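PDB 5FID: elicitor protein Hrip2 from Magnaporthe oryzae, which acts as a protein elicitor of the rice blast fungus, probably a secreted protein that triggers defence responses in plants. Local coordinates for residues 33-36 against 37-40; 68-71 against 72-75. The protein carries 1 engineered substitution. One frame throughout, in Å; residues are numbered along the deposited sequence.

Contact 1: residues 33-36 against 37-40; sequences TLQA and GQTF
Q38, the last residue of the turn, sends its side chain back across it to lie beside that of Q35, the two pointing the same way with their amide planes 64° apart. Of the two side-chain amides, that of Q38 bonds directly to the other segment, while that of Q35 reaches Q38 through a water. The Q38 chain runs extended beyond CG (chi2 -170°), which carries OE1 to the backbone of Q35; Q35 N donates to Q38 OE1 at 2.8 Å, tilted just 18° from the carbonyl plane. The Q35 chain instead bends at chi2, and its CG lies 3.4 Å from the same oxygen, Q38 OE1. The water completes the link, donating to Q38 OE1 at 2.9 Å and accepting from Q35 NE2 at 3.2 Å. Q38 OE1 therefore takes two hydrogen bonds, which should restrict the rotation of its amide.

The backbone supplies the classic part of the example, a type II beta turn from Q35 to Q38, closed by Q38 N donating to Q35 O at 2.9 Å. G37 takes the third position with positive phi, where a beta carbon would be jammed against the carbonyl oxygen of A36. Side-chain and main-chain bonds thus tie residues 35 and 38 together in both directions.

L34 carries the apolar side of the contact: CD2 lies 3.5 Å from T39 C and also packs on Q38 CB, and CD1 reaches F40 CB at 3.9 Å, the leucine and phenylalanine crossing at a slant. The F40 ring leads away from this meeting.

The turn passes the chain from strand 32-34 to strand 39-43, which belong to different sheets. L34 and F40 both touch V18 of strand 16-22, while backbone bonds join L34 to V16, Q38 to N10 and F40 to V8 of strand 5-10.

Contact 2: residues 68-71 against 72-75; sequences SFSS and NPDY
Two hydrogen bonds from S70 hold this bend, one from its backbone and one from its side chain. S70 N donates to Y75 O at 2.9 Å, approaching nearly along the C=O axis. The hydroxyl makes a shorter bond, S70 OG giving its proton to P73 O at 2.7 Å. Lying between the backbone N and the carbonyl carbon (chi1 77°), OG is placed to meet that carbonyl almost end-on, with a C=O...donor angle of 166°. P73 O also receives a weak bond from Y75 N, so one carbonyl inside the bend serves a side chain and the backbone together.

Carboxylate bonding takes over nearer the tip. D74 OD2 accepts from N72 N at 3.0 Å, and the same oxygen lies against S71, 3.2 Å from its CA and close to its CB as well. A water links N72 ND2, from which it accepts, with S71 OG, to which its bond is weak.

The motif is a beta hairpin: strands 63-69 and 75-81 are antiparallel neighbours in the six-stranded sheet, and residues 70-74 form their connection. Its tip is shaped by a cis peptide bond before P73 and by an inverse gamma turn centred on D74, the S70 and Y75 bond lying at its base.

CA-H...O contacts run in both directions: D74 CA faces S70 O at 3.4 Å with an angle of 156° at the hydrogen, and F69 CA lies at the same separation from Y75 O, though that contact is much more bent.

Apolar packing is provided by P73, whose CB stands 3.7 Å above the centre of the Y75 ring. The phenol end belongs to the dimer interface, Y75 OH bonding to E79 and K120 of the second subunit, while P73 packs on S68 of that subunit.

Contacts 1 and 2 show two ways of reversing a chain in a beta protein. Their centres lie 30 Å apart on opposite sides of the chain's centre, and about 13 Å separates their nearest atoms, so neither touches the other. What they share is the six-stranded antiparallel sheet: contact 1 starts from its edge strand 32-34 and crosses to the other sheet, whereas contact 2 joins two strands within it. Their surroundings differ too. No other chain of the assembly touches residues 33-40, but six residues of contact 2 come within reach of the second subunit. Neither contact includes a bound ligand, and each is a part of the fold itself.

Contact 1: residues 33-36 against 37-40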
loop_
_atom_site.group_PDB
_atom_site.type_symbol
_atom_site.label_atom_id
_atom_site.label_comp_id
_atom_site.label_asym_id
_atom_site.label_seq_id
_atom_site.Cartn_x
_atom_site.Cartn_y
_atom_site.Cartn_z
ATOM N N THR A 33 5.848 -5.555 27.927
ATOM C CA THR A 33 6.933 -6.522 27.943
ATOM C C THR A 33 6.411 -7.869 27.475
ATOM O O THR A 33 5.470 -8.420 28.064
ATOM C CB THR A 33 7.510 -6.715 29.351
ATOM O OG1 THR A 33 7.936 -5.451 29.887
ATOM C CG2 THR A 33 8.694 -7.665 29.282
ATOM N N LEU A 34 7.023 -8.409 26.422
ATOM C CA LEU A 34 6.645 -9.721 25.917
ATOM C C LEU A 34 7.763 -10.718 26.183
ATOM O O LEU A 34 8.828 -10.655 25.549
ATOM C CB LEU A 34 6.376 -9.677 24.403
ATOM C CG LEU A 34 5.254 -8.804 23.848
ATOM C CD1 LEU A 34 5.155 -8.992 22.329
ATOM C CD2 LEU A 34 3.947 -9.181 24.518
ATOM N N GLN A 35 7.527 -11.646 27.106
ATOM C CA GLN A 35 8.446 -12.762 27.269
ATOM C C GLN A 35 8.450 -13.524 25.964
ATOM O O GLN A 35 7.500 -13.426 25.180
ATOM C CB GLN A 35 7.993 -13.703 28.392
ATOM C CG GLN A 35 7.706 -13.009 29.707
ATOM C CD GLN A 35 8.932 -12.340 30.287
ATOM O OE1 GLN A 35 9.966 -12.985 30.496
ATOM N NE2 GLN A 35 8.828 -11.035 30.556
ATOM N N ALA A 36 9.522 -14.270 25.722
ATOM C CA ALA A 36 9.550 -15.215 24.617
ATOM C C ALA A 36 8.217 -15.964 24.579
ATOM O O ALA A 36 7.827 -16.575 25.563
ATOM C CB ALA A 36 10.699 -16.198 24.811
ATOM N N GLY A 37 7.493 -15.858 23.468
ATOM C CA GLY A 37 6.258 -16.608 23.291
ATOM C C GLY A 37 4.989 -15.790 23.473
ATOM O O GLY A 37 3.915 -16.207 23.039
ATOM N N GLN A 38 5.099 -14.632 24.120
ATOM C CA GLN A 38 3.917 -13.812 24.389
ATOM C C GLN A 38 3.488 -12.968 23.196
ATOM O O GLN A 38 4.251 -12.766 22.244
ATOM C CB GLN A 38 4.132 -12.911 25.607
ATOM C CG GLN A 38 4.101 -13.633 26.952
ATOM C CD GLN A 38 4.072 -12.656 28.111
ATOM O OE1 GLN A 38 4.922 -11.767 28.208
ATOM N NE2 GLN A 38 3.083 -12.802 28.989
ATOM N N THR A 39 2.254 -12.475 23.261
ATOM C CA THR A 39 1.676 -11.682 22.180
ATOM C C THR A 39 1.177 -10.325 22.696
ATOM O O THR A 39 0.552 -10.228 23.764
ATOM C CB THR A 39 0.520 -12.450 21.491
ATOM O OG1 THR A 39 1.044 -13.617 20.839
ATOM C CG2 THR A 39 -0.180 -11.580 20.451
ATOM N N PHE A 40 1.487 -9.274 21.943
ATOM C CA PHE A 40 0.918 -7.955 22.171
ATOM C C PHE A 40 -0.298 -7.781 21.269
ATOM O O PHE A 40 -0.301 -8.233 20.125
ATOM C CB PHE A 40 1.959 -6.885 21.825
ATOM C CG PHE A 40 1.377 -5.504 21.610
ATOM C CD1 PHE A 40 1.249 -4.620 22.670
ATOM C CD2 PHE A 40 0.984 -5.088 20.347
ATOM C CE1 PHE A 40 0.722 -3.340 22.471
ATOM C CE2 PHE A 40 0.458 -3.818 20.146
ATOM C CZ PHE A 40 0.331 -2.948 21.212
HETATM O O HOH W 1 5.696 -10.188 30.510
#

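Contact 2: residues 68-71 against 72-75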
loop_
_atom_site.group_PDB
_atom_site.type_symbol
_atom_site.label_atom_id
_atom_site.label_comp_id
_atom_site.label_asym_id
_atom_site.label_seq_id
_atom_site.Cartn_x
_atom_site.Cartn_y
_atom_site.Cartn_z
ATOM N N SER A 68 -2.851 2.286 9.385
ATOM C CA SER A 68 -3.878 3.324 9.372
ATOM C C SER A 68 -5.035 2.811 8.521
ATOM O O SER A 68 -4.919 1.765 7.892
ATOM C CB SER A 68 -3.318 4.631 8.815
ATOM O OG SER A 68 -3.135 4.551 7.411
ATOM N N PHE A 69 -6.164 3.509 8.504
ATOM C CA PHE A 69 -7.237 3.064 7.622
ATOM C C PHE A 69 -8.094 4.202 7.086
ATOM O O PHE A 69 -8.173 5.273 7.689
ATOM C CB PHE A 69 -8.073 1.923 8.232
ATOM C CG PHE A 69 -8.793 2.282 9.498
ATOM C CD1 PHE A 69 -8.108 2.402 10.703
ATOM C CD2 PHE A 69 -10.173 2.448 9.492
ATOM C CE1 PHE A 69 -8.790 2.721 11.878
ATOM C CE2 PHE A 69 -10.860 2.759 10.655
ATOM C CZ PHE A 69 -10.166 2.898 11.855
ATOM N N SER A 70 -8.702 3.969 5.928
ATOM C CA SER A 70 -9.472 5.006 5.257
ATOM C C SER A 70 -10.849 4.475 4.882
ATOM O O SER A 70 -11.109 3.276 4.972
ATOM C CB SER A 70 -8.724 5.526 4.015
ATOM O OG SER A 70 -8.808 4.639 2.898
ATOM N N SER A 71 -11.740 5.375 4.489
ATOM C CA SER A 71 -12.988 4.968 3.866
ATOM C C SER A 71 -12.991 5.578 2.472
ATOM O O SER A 71 -12.365 6.618 2.245
ATOM C CB SER A 71 -14.199 5.408 4.692
ATOM O OG SER A 71 -14.332 6.811 4.696
ATOM N N ASN A 72 -13.656 4.908 1.536
ATOM C CA ASN A 72 -13.700 5.349 0.140
ATOM C C ASN A 72 -12.322 5.696 -0.431
ATOM O O ASN A 72 -12.021 6.865 -0.685
ATOM C CB ASN A 72 -14.645 6.540 -0.012
ATOM C CG ASN A 72 -16.041 6.239 0.494
ATOM O OD1 ASN A 72 -16.613 5.181 0.206
ATOM N ND2 ASN A 72 -16.593 7.165 1.267
ATOM N N PRO A 73 -11.479 4.680 -0.658
ATOM C CA PRO A 73 -11.797 3.257 -0.509
ATOM C C PRO A 73 -11.660 2.774 0.938
ATOM O O PRO A 73 -10.871 3.323 1.719
ATOM C CB PRO A 73 -10.750 2.586 -1.391
ATOM C CG PRO A 73 -9.555 3.496 -1.279
ATOM C CD PRO A 73 -10.111 4.897 -1.166
ATOM N N ASP A 74 -12.441 1.760 1.289
ATOM C CA ASP A 74 -12.384 1.180 2.615
ATOM C C ASP A 74 -11.190 0.241 2.719
ATOM O O ASP A 74 -11.363 -0.968 2.658
ATOM C CB ASP A 74 -13.660 0.377 2.877
ATOM C CG ASP A 74 -14.900 1.248 2.979
ATOM O OD1 ASP A 74 -15.986 0.680 3.227
ATOM O OD2 ASP A 74 -14.792 2.485 2.829
ATOM N N TYR A 75 -9.988 0.800 2.861
ATOM C CA TYR A 75 -8.760 0.014 2.957
ATOM C C TYR A 75 -8.062 0.242 4.292
ATOM O O TYR A 75 -8.149 1.330 4.880
ATOM C CB TYR A 75 -7.754 0.425 1.881
ATOM C CG TYR A 75 -8.116 0.097 0.450
ATOM C CD1 TYR A 75 -9.122 -0.819 0.139
ATOM C CD2 TYR A 75 -7.416 0.682 -0.596
ATOM C CE1 TYR A 75 -9.422 -1.120 -1.192
ATOM C CE2 TYR A 75 -7.714 0.386 -1.931
ATOM C CZ TYR A 75 -8.715 -0.517 -2.214
ATOM O OH TYR A 75 -9.009 -0.800 -3.535
HETATM O O HOH W 2 -15.251 9.532 2.998
#